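Local coordinates for protein putative aminooxidase (Propionibacterium acnes, PDB 2BA9) that probably isomerises polyunsaturated fatty acids such as linoleic acid to conjugated linoleic acid, using a bound flavin-adenine dinucleotide, at residues Val224-Ile229 and Leu260-Ala265; Leu250-Pro255 and Arg394-Ala399; Asp6-Ile11 and Asp244-Val249. All coordinates share one frame; numbering follows the deposited sequence.

Contact 1 (Val224-Ile229 and Leu260-Ala265). With FAD (flavin-adenine dinucleotide), chain D.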
# COMPACT_ATOMS: atom_id res chain seq x y z
N VAL A 224 -0.18 -22.87 -1.38
CA VAL A 224 0.94 -23.29 -2.21
C VAL A 224 2.25 -22.80 -1.61
O VAL A 224 2.55 -21.60 -1.65
CB VAL A 224 0.77 -22.83 -3.67
CG1 VAL A 224 1.98 -23.23 -4.53
CG2 VAL A 224 -0.53 -23.41 -4.25
N ASP A 225 3.02 -23.75 -1.09
CA ASP A 225 4.30 -23.51 -0.43
C ASP A 225 5.39 -23.73 -1.47
O ASP A 225 5.88 -24.85 -1.63
CB ASP A 225 4.46 -24.50 0.74
CG ASP A 225 5.68 -24.22 1.63
OD1 ASP A 225 6.50 -23.33 1.30
OD2 ASP A 225 5.82 -24.91 2.66
N ILE A 226 5.74 -22.67 -2.18
CA ILE A 226 6.80 -22.67 -3.18
C ILE A 226 8.17 -22.70 -2.50
O ILE A 226 8.53 -21.78 -1.78
CB ILE A 226 6.76 -21.39 -4.07
CG1 ILE A 226 5.46 -21.31 -4.87
CG2 ILE A 226 7.98 -21.35 -4.99
CD1 ILE A 226 5.25 -19.98 -5.57
N THR A 227 8.92 -23.77 -2.76
CA THR A 227 10.23 -23.95 -2.14
C THR A 227 11.38 -23.61 -3.07
O THR A 227 12.49 -23.33 -2.60
CB THR A 227 10.38 -25.38 -1.65
OG1 THR A 227 10.30 -26.27 -2.77
CG2 THR A 227 9.28 -25.72 -0.63
N ARG A 228 11.13 -23.62 -4.38
CA ARG A 228 12.18 -23.41 -5.37
C ARG A 228 11.62 -22.93 -6.72
O ARG A 228 10.64 -23.48 -7.21
CB ARG A 228 12.97 -24.71 -5.56
CG ARG A 228 14.34 -24.54 -6.22
CD ARG A 228 15.31 -25.67 -5.83
NE ARG A 228 15.22 -25.99 -4.39
CZ ARG A 228 14.73 -27.13 -3.88
NH1 ARG A 228 14.30 -28.14 -4.66
NH2 ARG A 228 14.70 -27.28 -2.55
N ILE A 229 12.24 -21.89 -7.29
CA ILE A 229 12.01 -21.50 -8.68
C ILE A 229 13.35 -21.39 -9.38
O ILE A 229 14.25 -20.67 -8.92
CB ILE A 229 11.25 -20.15 -8.82
CG1 ILE A 229 9.85 -20.24 -8.20
CG2 ILE A 229 11.16 -19.74 -10.29
CD1 ILE A 229 9.05 -18.95 -8.25
N LEU A 260 14.50 -13.75 -3.58
CA LEU A 260 15.91 -14.09 -3.67
C LEU A 260 16.22 -15.39 -2.94
O LEU A 260 17.07 -16.17 -3.39
CB LEU A 260 16.78 -12.99 -3.06
CG LEU A 260 16.83 -11.63 -3.75
CD1 LEU A 260 17.69 -10.67 -2.92
CD2 LEU A 260 17.36 -11.76 -5.18
N ASP A 261 15.54 -15.61 -1.82
CA ASP A 261 15.83 -16.74 -0.94
C ASP A 261 15.33 -18.10 -1.45
O ASP A 261 15.69 -19.12 -0.88
CB ASP A 261 15.25 -16.49 0.46
CG ASP A 261 15.86 -15.29 1.17
OD1 ASP A 261 16.96 -14.83 0.78
OD2 ASP A 261 15.22 -14.80 2.13
N TYR A 262 14.49 -18.12 -2.49
CA TYR A 262 13.99 -19.39 -3.03
C TYR A 262 14.05 -19.49 -4.57
O TYR A 262 13.32 -20.28 -5.20
CB TYR A 262 12.57 -19.67 -2.52
CG TYR A 262 11.52 -18.64 -2.88
CD1 TYR A 262 10.81 -18.74 -4.08
CD2 TYR A 262 11.21 -17.60 -2.02
CE1 TYR A 262 9.84 -17.80 -4.41
CE2 TYR A 262 10.25 -16.67 -2.33
CZ TYR A 262 9.56 -16.77 -3.53
OH TYR A 262 8.60 -15.84 -3.85
N SER A 263 14.93 -18.70 -5.17
CA SER A 263 15.08 -18.66 -6.61
C SER A 263 16.55 -18.75 -6.97
O SER A 263 17.42 -18.56 -6.11
CB SER A 263 14.51 -17.36 -7.16
OG SER A 263 15.25 -16.25 -6.71
N ASP A 264 16.80 -19.05 -8.24
CA ASP A 264 18.13 -18.92 -8.86
C ASP A 264 18.36 -17.46 -9.26
O ASP A 264 18.64 -17.15 -10.41
CB ASP A 264 18.25 -19.84 -10.08
CG ASP A 264 17.18 -19.57 -11.14
OD1 ASP A 264 16.25 -18.79 -10.87
OD2 ASP A 264 17.24 -20.16 -12.23
N ALA A 265 18.20 -16.56 -8.29
CA ALA A 265 18.33 -15.13 -8.54
C ALA A 265 19.69 -14.82 -9.18
O ALA A 265 20.72 -15.35 -8.75
CB ALA A 265 18.17 -14.35 -7.24
PA FAD D . -0.29 -7.76 -0.95
O1A FAD D . -1.60 -7.08 -0.70
O2A FAD D . 0.69 -7.79 0.20
O5B FAD D . -0.58 -9.28 -1.34
C5B FAD D . 0.53 -10.09 -1.68
C4B FAD D . 0.10 -11.54 -1.78
O4B FAD D . 1.22 -12.31 -2.16
C3B FAD D . -0.44 -12.07 -0.46
O3B FAD D . -1.71 -12.65 -0.66
C2B FAD D . 0.60 -13.07 -0.02
O2B FAD D . 0.08 -14.10 0.82
C1B FAD D . 1.22 -13.48 -1.36
N9A FAD D . 2.58 -14.02 -1.16
C8A FAD D . 3.63 -13.43 -0.50
N7A FAD D . 4.69 -14.28 -0.51
C5A FAD D . 4.33 -15.41 -1.18
C6A FAD D . 5.00 -16.61 -1.49
N6A FAD D . 6.37 -16.65 -1.44
N1A FAD D . 4.33 -17.58 -2.23
C2A FAD D . 3.01 -17.41 -2.61
N3A FAD D . 2.36 -16.23 -2.30
C4A FAD D . 2.99 -15.26 -1.58
N1 FAD D . -4.32 0.69 0.05
C2 FAD D . -5.11 1.69 -0.50
O2 FAD D . -5.23 1.76 -1.72
N3 FAD D . -5.73 2.60 0.32
C4 FAD D . -5.60 2.51 1.69
O4 FAD D . -6.19 3.34 2.40
C4X FAD D . -4.81 1.50 2.25
N5 FAD D . -4.63 1.39 3.62
C5X FAD D . -4.00 0.31 4.19
C6 FAD D . -3.96 0.15 5.57
C7 FAD D . -3.35 -0.97 6.13
C7M FAD D . -3.34 -1.11 7.63
C8 FAD D . -2.76 -1.93 5.30
C8M FAD D . -2.09 -3.15 5.85
C9 FAD D . -2.80 -1.76 3.92
C9A FAD D . -3.41 -0.64 3.35
N10 FAD D . -3.44 -0.44 1.95
C10 FAD D . -4.19 0.58 1.41
C1' FAD D . -2.43 -1.08 1.06
C2' FAD D . -3.03 -2.21 0.24
O2' FAD D . -3.80 -3.11 1.04
C3' FAD D . -1.88 -2.94 -0.44
O3' FAD D . -1.05 -1.98 -1.11
C4' FAD D . -2.40 -3.99 -1.41
O4' FAD D . -2.98 -5.09 -0.71
C5' FAD D . -1.24 -4.44 -2.29
O5' FAD D . -1.59 -5.61 -2.98
P FAD D . -0.43 -6.60 -3.53
O1P FAD D . -1.04 -7.82 -4.18
O2P FAD D . 0.43 -5.82 -4.47
O3P FAD D . 0.40 -7.09 -2.24
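Two backbone hydrogen bonds join Ile229 to the loop that carries Tyr262. Ile229 N donates to Tyr262 O at 2.9 Å, and Asp264 N returns a bond to Ile229 O at 3.1 Å, so both polar groups of Ile229 are used in one isolated beta bridge with Ser263. Two CA-H...O contacts, from Arg228 CA to Tyr262 O and from Ser263 CA to Ile229 O, supplement them. Asp264 stands at the centre of an inverse gamma turn; its carboxylate is held by Arg231 and Arg394.

The bridge attaches the loop to 226-230, an outer strand of the antiparallel sheet 226-230, 236-240, 244-247. On the sheet side Thr227 and Arg228 form a classic beta bulge opposite His239.

The remaining contact is apolar, and the Tyr262 ring receives it through CD1 and CE1. Ile229 CD1 lies at the ring edge, 4.1 Å from Tyr262 CE1, the two side chains running side by side; Ile226 CG2 approaches Tyr262 CD1 obliquely at 4.0 Å. Branched isoleucines suit a strand and offer methyls to the ring. A tyrosine can also reach the cofactor: Tyr262 OH comes within 3.4 Å of N6A, the adenine amino nitrogen of FAD.

Contact 2 (Leu250-Pro255 and Arg394-Ala399). With FAD (flavin-adenine dinucleotide), chain D.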
# COMPACT_ATOMS: atom_id res chain seq x y z
N LEU A 250 6.95 -16.11 -15.85
CA LEU A 250 6.78 -15.85 -14.42
C LEU A 250 6.44 -14.38 -14.17
O LEU A 250 7.12 -13.50 -14.67
CB LEU A 250 8.07 -16.19 -13.68
CG LEU A 250 8.03 -16.11 -12.15
CD1 LEU A 250 6.99 -17.08 -11.59
CD2 LEU A 250 9.43 -16.40 -11.58
N VAL A 251 5.40 -14.13 -13.38
CA VAL A 251 4.99 -12.78 -13.01
C VAL A 251 4.93 -12.66 -11.48
O VAL A 251 4.14 -13.33 -10.82
CB VAL A 251 3.65 -12.38 -13.66
CG1 VAL A 251 3.22 -10.97 -13.24
CG2 VAL A 251 3.78 -12.46 -15.17
N LEU A 252 5.81 -11.81 -10.94
CA LEU A 252 6.00 -11.67 -9.51
C LEU A 252 5.24 -10.49 -8.98
O LEU A 252 5.51 -9.36 -9.39
CB LEU A 252 7.49 -11.44 -9.19
CG LEU A 252 8.50 -12.50 -9.61
CD1 LEU A 252 9.93 -12.00 -9.35
CD2 LEU A 252 8.25 -13.82 -8.89
N THR A 253 4.30 -10.74 -8.07
CA THR A 253 3.62 -9.67 -7.33
C THR A 253 3.93 -9.79 -5.83
O THR A 253 3.23 -9.22 -4.99
CB THR A 253 2.07 -9.69 -7.55
OG1 THR A 253 1.50 -10.83 -6.88
CG2 THR A 253 1.72 -9.72 -9.02
N VAL A 254 5.00 -10.53 -5.51
CA VAL A 254 5.39 -10.83 -4.13
C VAL A 254 6.70 -10.13 -3.76
O VAL A 254 7.43 -9.69 -4.66
CB VAL A 254 5.54 -12.35 -3.90
CG1 VAL A 254 4.16 -13.01 -3.84
CG2 VAL A 254 6.40 -12.99 -4.99
N PRO A 255 7.02 -10.05 -2.45
CA PRO A 255 8.27 -9.39 -2.04
C PRO A 255 9.50 -9.94 -2.77
O PRO A 255 9.79 -11.14 -2.74
CB PRO A 255 8.32 -9.65 -0.53
CG PRO A 255 6.92 -9.80 -0.13
CD PRO A 255 6.29 -10.55 -1.28
N ARG A 394 14.73 -13.70 -18.77
CA ARG A 394 14.44 -15.11 -18.51
C ARG A 394 12.97 -15.29 -18.17
O ARG A 394 12.62 -15.98 -17.21
CB ARG A 394 15.34 -15.66 -17.41
CG ARG A 394 16.78 -15.88 -17.89
CD ARG A 394 17.75 -15.82 -16.74
NE ARG A 394 17.79 -17.07 -15.99
CZ ARG A 394 18.02 -17.17 -14.68
NH1 ARG A 394 18.22 -16.10 -13.93
NH2 ARG A 394 18.06 -18.36 -14.12
N ASN A 395 12.13 -14.64 -18.98
CA ASN A 395 10.68 -14.76 -18.90
C ASN A 395 10.10 -14.43 -17.53
O ASN A 395 9.05 -14.96 -17.14
CB ASN A 395 10.25 -16.16 -19.34
CG ASN A 395 10.83 -16.54 -20.67
OD1 ASN A 395 10.82 -15.74 -21.61
ND2 ASN A 395 11.33 -17.76 -20.78
N THR A 396 10.79 -13.55 -16.81
CA THR A 396 10.38 -13.11 -15.49
C THR A 396 10.01 -11.65 -15.57
O THR A 396 10.79 -10.84 -16.08
CB THR A 396 11.51 -13.27 -14.47
OG1 THR A 396 11.96 -14.63 -14.48
CG2 THR A 396 11.02 -12.89 -13.08
N PHE A 397 8.82 -11.32 -15.05
CA PHE A 397 8.35 -9.94 -14.98
C PHE A 397 8.14 -9.54 -13.53
O PHE A 397 7.84 -10.38 -12.68
CB PHE A 397 7.08 -9.77 -15.82
CG PHE A 397 7.30 -9.99 -17.29
CD1 PHE A 397 7.63 -8.93 -18.13
CD2 PHE A 397 7.18 -11.27 -17.83
CE1 PHE A 397 7.82 -9.13 -19.47
CE2 PHE A 397 7.39 -11.48 -19.19
CZ PHE A 397 7.70 -10.41 -20.01
N TYR A 398 8.32 -8.25 -13.26
CA TYR A 398 8.34 -7.68 -11.91
C TYR A 398 7.20 -6.70 -11.73
O TYR A 398 7.02 -5.79 -12.53
CB TYR A 398 9.69 -6.99 -11.67
CG TYR A 398 10.88 -7.88 -12.01
CD1 TYR A 398 11.22 -8.96 -11.19
CD2 TYR A 398 11.63 -7.67 -13.15
CE1 TYR A 398 12.29 -9.80 -11.50
CE2 TYR A 398 12.71 -8.51 -13.47
CZ TYR A 398 13.03 -9.56 -12.64
OH TYR A 398 14.09 -10.37 -12.95
N ALA A 399 6.41 -6.91 -10.66
CA ALA A 399 5.23 -6.12 -10.37
C ALA A 399 4.94 -5.99 -8.86
O ALA A 399 5.82 -6.18 -8.03
CB ALA A 399 4.03 -6.70 -11.10
PA FAD D . -0.29 -7.76 -0.95
O1A FAD D . -1.60 -7.08 -0.70
O2A FAD D . 0.69 -7.79 0.20
O5B FAD D . -0.58 -9.28 -1.34
C5B FAD D . 0.53 -10.09 -1.68
C4B FAD D . 0.10 -11.54 -1.78
O4B FAD D . 1.22 -12.31 -2.16
C3B FAD D . -0.44 -12.07 -0.46
O3B FAD D . -1.71 -12.65 -0.66
C2B FAD D . 0.60 -13.07 -0.02
O2B FAD D . 0.08 -14.10 0.82
C1B FAD D . 1.22 -13.48 -1.36
N9A FAD D . 2.58 -14.02 -1.16
C8A FAD D . 3.63 -13.43 -0.50
N7A FAD D . 4.69 -14.28 -0.51
C5A FAD D . 4.33 -15.41 -1.18
C6A FAD D . 5.00 -16.61 -1.49
N6A FAD D . 6.37 -16.65 -1.44
N1A FAD D . 4.33 -17.58 -2.23
C2A FAD D . 3.01 -17.41 -2.61
N3A FAD D . 2.36 -16.23 -2.30
C4A FAD D . 2.99 -15.26 -1.58
N1 FAD D . -4.32 0.69 0.05
C2 FAD D . -5.11 1.69 -0.50
O2 FAD D . -5.23 1.76 -1.72
N3 FAD D . -5.73 2.60 0.32
C4 FAD D . -5.60 2.51 1.69
O4 FAD D . -6.19 3.34 2.40
C4X FAD D . -4.81 1.50 2.25
N5 FAD D . -4.63 1.39 3.62
C5X FAD D . -4.00 0.31 4.19
C6 FAD D . -3.96 0.15 5.57
C7 FAD D . -3.35 -0.97 6.13
C7M FAD D . -3.34 -1.11 7.63
C8 FAD D . -2.76 -1.93 5.30
C8M FAD D . -2.09 -3.15 5.85
C9 FAD D . -2.80 -1.76 3.92
C9A FAD D . -3.41 -0.64 3.35
N10 FAD D . -3.44 -0.44 1.95
C10 FAD D . -4.19 0.58 1.41
C1' FAD D . -2.43 -1.08 1.06
C2' FAD D . -3.03 -2.21 0.24
O2' FAD D . -3.80 -3.11 1.04
C3' FAD D . -1.88 -2.94 -0.44
O3' FAD D . -1.05 -1.98 -1.11
C4' FAD D . -2.40 -3.99 -1.41
O4' FAD D . -2.98 -5.09 -0.71
C5' FAD D . -1.24 -4.44 -2.29
O5' FAD D . -1.59 -5.61 -2.98
P FAD D . -0.43 -6.60 -3.53
O1P FAD D . -1.04 -7.82 -4.18
O2P FAD D . 0.43 -5.82 -4.47
O3P FAD D . 0.40 -7.09 -2.24
O HOH W 1 6.13 -7.35 -5.39
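Leu250 N donates to Asn395 O in a short and almost straight bond, 2.7 Å long with 176° at the hydrogen, and the acceptor is unusual: Asn395 has left-handed backbone angles (phi 55°, psi 29°), which asparagine tolerates better than most residues, and lies just before strand 396-398.

From there 250-252 and 396-398 run parallel, their axes 19° apart, in the four-stranded parallel sheet of the Rossmann-type FAD-binding domain, where 396-398 is an outermost strand. Phe397 N donates to Leu250 O at 2.8 Å, so Leu250 is gripped through both amide and carbonyl. Leu252 N then bonds Phe397 O, while the last link, Ala399 N to Leu252 O, is weak. Beyond it a water lies within hydrogen-bonding distance of Ala399 O and, more weakly, Val254 O.

Side chains alternate between two faces. Leu250, Leu252, Thr396 and Tyr398 share one: Leu252 CD1 comes obliquely to the Tyr398 ring, 3.8 Å from Tyr398 CD1, and also meets the Thr396 methyl, CG2, at 4.0 Å. Val251 and Phe397 occupy the other, Val251 CG2 lying 4.3 Å from Phe397 CB, with helix 408-423 packed there through Leu418 and Phe423. The leucines fill a buried layer, whereas Tyr398 carries its hydroxyl onward to Glu269 and Thr396 OG1 donates to Arg394 O.

In the loop that follows 250-252, a chi1 of -74° puts Val254 CG1 anti to the carbonyl carbon, 3.3 Å from FAD N9A, and Pro255 CD lies 4.0 Å from FAD C8A.

Leu250 and Leu252 thus spend their backbone polarity on this pairing, and Val251 on strand 9-12, while Val254 and Pro255 lay aliphatic carbon against the adenine without competing for its polar atoms.

Contact 3 (Asp6-Ile11 and Asp244-Val249)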
# COMPACT_ATOMS: atom_id res chain seq x y z
N ASP A 6 -0.59 -18.81 -26.02
CA ASP A 6 -0.42 -20.18 -25.52
C ASP A 6 0.68 -20.26 -24.44
O ASP A 6 1.09 -21.35 -24.04
CB ASP A 6 -0.16 -21.17 -26.67
CG ASP A 6 1.27 -21.13 -27.21
OD1 ASP A 6 2.01 -20.15 -26.97
OD2 ASP A 6 1.66 -22.10 -27.90
N SER A 7 1.17 -19.11 -23.99
CA SER A 7 2.14 -19.10 -22.92
C SER A 7 1.45 -19.50 -21.63
O SER A 7 0.35 -19.02 -21.31
CB SER A 7 2.81 -17.74 -22.78
OG SER A 7 3.60 -17.44 -23.92
N ARG A 8 2.09 -20.42 -20.92
CA ARG A 8 1.71 -20.78 -19.57
C ARG A 8 2.33 -19.77 -18.65
O ARG A 8 3.55 -19.69 -18.55
CB ARG A 8 2.23 -22.17 -19.21
CG ARG A 8 1.62 -23.28 -20.01
CD ARG A 8 2.46 -24.54 -19.91
NE ARG A 8 3.76 -24.37 -20.58
CZ ARG A 8 4.81 -25.16 -20.38
NH1 ARG A 8 4.74 -26.19 -19.54
NH2 ARG A 8 5.94 -24.93 -21.03
N ILE A 9 1.49 -19.00 -17.97
CA ILE A 9 1.93 -17.90 -17.15
C ILE A 9 1.64 -18.20 -15.68
O ILE A 9 0.51 -18.55 -15.32
CB ILE A 9 1.22 -16.60 -17.56
CG1 ILE A 9 1.54 -16.27 -19.03
CG2 ILE A 9 1.64 -15.48 -16.63
CD1 ILE A 9 0.60 -15.26 -19.65
N ALA A 10 2.67 -18.10 -14.85
CA ALA A 10 2.55 -18.34 -13.41
C ALA A 10 2.59 -16.99 -12.72
O ALA A 10 3.58 -16.26 -12.84
CB ALA A 10 3.67 -19.24 -12.91
N ILE A 11 1.51 -16.66 -12.04
CA ILE A 11 1.42 -15.42 -11.26
C ILE A 11 1.64 -15.75 -9.78
O ILE A 11 0.89 -16.54 -9.20
CB ILE A 11 0.04 -14.72 -11.46
CG1 ILE A 11 -0.12 -14.27 -12.94
CG2 ILE A 11 -0.11 -13.53 -10.51
CD1 ILE A 11 -1.56 -14.29 -13.48
N ASP A 244 6.10 -30.15 -8.52
CA ASP A 244 6.96 -29.22 -9.23
C ASP A 244 6.53 -29.18 -10.70
O ASP A 244 6.31 -30.23 -11.32
CB ASP A 244 8.44 -29.59 -9.07
CG ASP A 244 8.74 -31.01 -9.48
OD1 ASP A 244 9.28 -31.78 -8.66
OD2 ASP A 244 8.45 -31.34 -10.65
N ARG A 245 6.38 -27.97 -11.24
CA ARG A 245 5.80 -27.79 -12.57
C ARG A 245 6.46 -26.71 -13.39
O ARG A 245 7.07 -25.78 -12.86
CB ARG A 245 4.31 -27.49 -12.47
CG ARG A 245 3.48 -28.72 -12.18
CD ARG A 245 2.07 -28.34 -11.87
NE ARG A 245 1.39 -29.43 -11.18
CZ ARG A 245 0.32 -29.29 -10.39
NH1 ARG A 245 -0.21 -28.09 -10.16
NH2 ARG A 245 -0.20 -30.36 -9.81
N GLU A 246 6.30 -26.83 -14.71
CA GLU A 246 6.95 -25.97 -15.67
C GLU A 246 5.97 -24.95 -16.23
O GLU A 246 4.85 -25.30 -16.60
CB GLU A 246 7.51 -26.82 -16.80
CG GLU A 246 8.42 -26.09 -17.77
CD GLU A 246 8.77 -26.96 -18.95
OE1 GLU A 246 9.15 -28.13 -18.73
OE2 GLU A 246 8.66 -26.49 -20.10
N SER A 247 6.41 -23.70 -16.28
CA SER A 247 5.70 -22.64 -16.98
C SER A 247 6.62 -21.95 -17.98
O SER A 247 7.84 -22.19 -18.01
CB SER A 247 5.14 -21.63 -15.98
OG SER A 247 4.40 -22.29 -14.97
N ASP A 248 6.03 -21.09 -18.81
CA ASP A 248 6.76 -20.36 -19.84
C ASP A 248 7.17 -18.99 -19.32
O ASP A 248 8.25 -18.50 -19.63
CB ASP A 248 5.90 -20.19 -21.08
CG ASP A 248 5.60 -21.50 -21.75
OD1 ASP A 248 6.55 -22.23 -22.06
OD2 ASP A 248 4.42 -21.81 -21.97
N VAL A 249 6.28 -18.38 -18.54
CA VAL A 249 6.47 -17.01 -18.05
C VAL A 249 6.16 -16.93 -16.54
O VAL A 249 5.26 -17.61 -16.03
CB VAL A 249 5.57 -16.04 -18.83
CG1 VAL A 249 5.84 -14.60 -18.44
CG2 VAL A 249 5.77 -16.22 -20.31
O HOH W 2 3.61 -22.85 -24.53
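Arg8 and Asp248 both set CG anti to the carbonyl carbon (chi1 -66° in each), and Arg8 bends at chi3 (-68°), its NE coming to lie beside the carboxylate. The guanidinium then grips Asp248 side-on: Arg8 NE donates to Asp248 OD2 at 3.0 Å and Arg8 NH2 to Asp248 OD1, also at 3.0 Å. The two planes are 67° apart, and both nitrogens meet the oxygens from above the carboxylate plane. Asp248 OD2 also accepts the backbone amide Arg8 N through its anti lone pair, at 2.9 Å, and a water that links it to Asp6 O. Glu246 adds a longer salt bridge, Arg8 NH2 to Glu246 OE2 at 3.3 Å, with OE2 in the guanidinium plane. Arginine suits the centre of this network because its several N-H groups can serve two carboxylates at once.

The backbones are tied together just beside it. Arg8 O accepts from both Asp248 N and Val249 N, and Ala10 N donates to Val249 O at 2.9 Å. Ile9 and Val249 lie side by side, Ile9 CG1 being 4.0 Å from Val249 CB, and Phe423 of helix 408-423 packs against both. Small Ala10 admits Ser247 OG beside its CB.

Such parallel pairing of the first strand with a later one belongs to the Rossmann-type FAD-binding fold; here 249-252 takes its place beside 9-12 just after the chain leaves strand 244-247 of the antiparallel sheet.

How the contacts relate
Contacts 2 and 3 belong to one parallel sheet of order 33-36, 9-12, 249-252, 396-398: contact 3 joins 9-12 to the start of 249-252, contact 2 joins 249-252 to 396-398. Their centres are about 12 Å apart, and Val251 N probably bonds Ala10 O between them. The centre of contact 1 lies about 12 Å from that of contact 2 and about 15 Å from that of contact 3, at the small antiparallel sheet whose strand 244-247 leads into 249-252; an Asp264-Arg394 salt bridge couples it to contact 2. Along the chain, contact 3 closes before contact 2 opens, whereas contact 1 alternates with both. Contacts 1 and 2 meet at the adenine of FAD; contact 3 lies further from the cofactor.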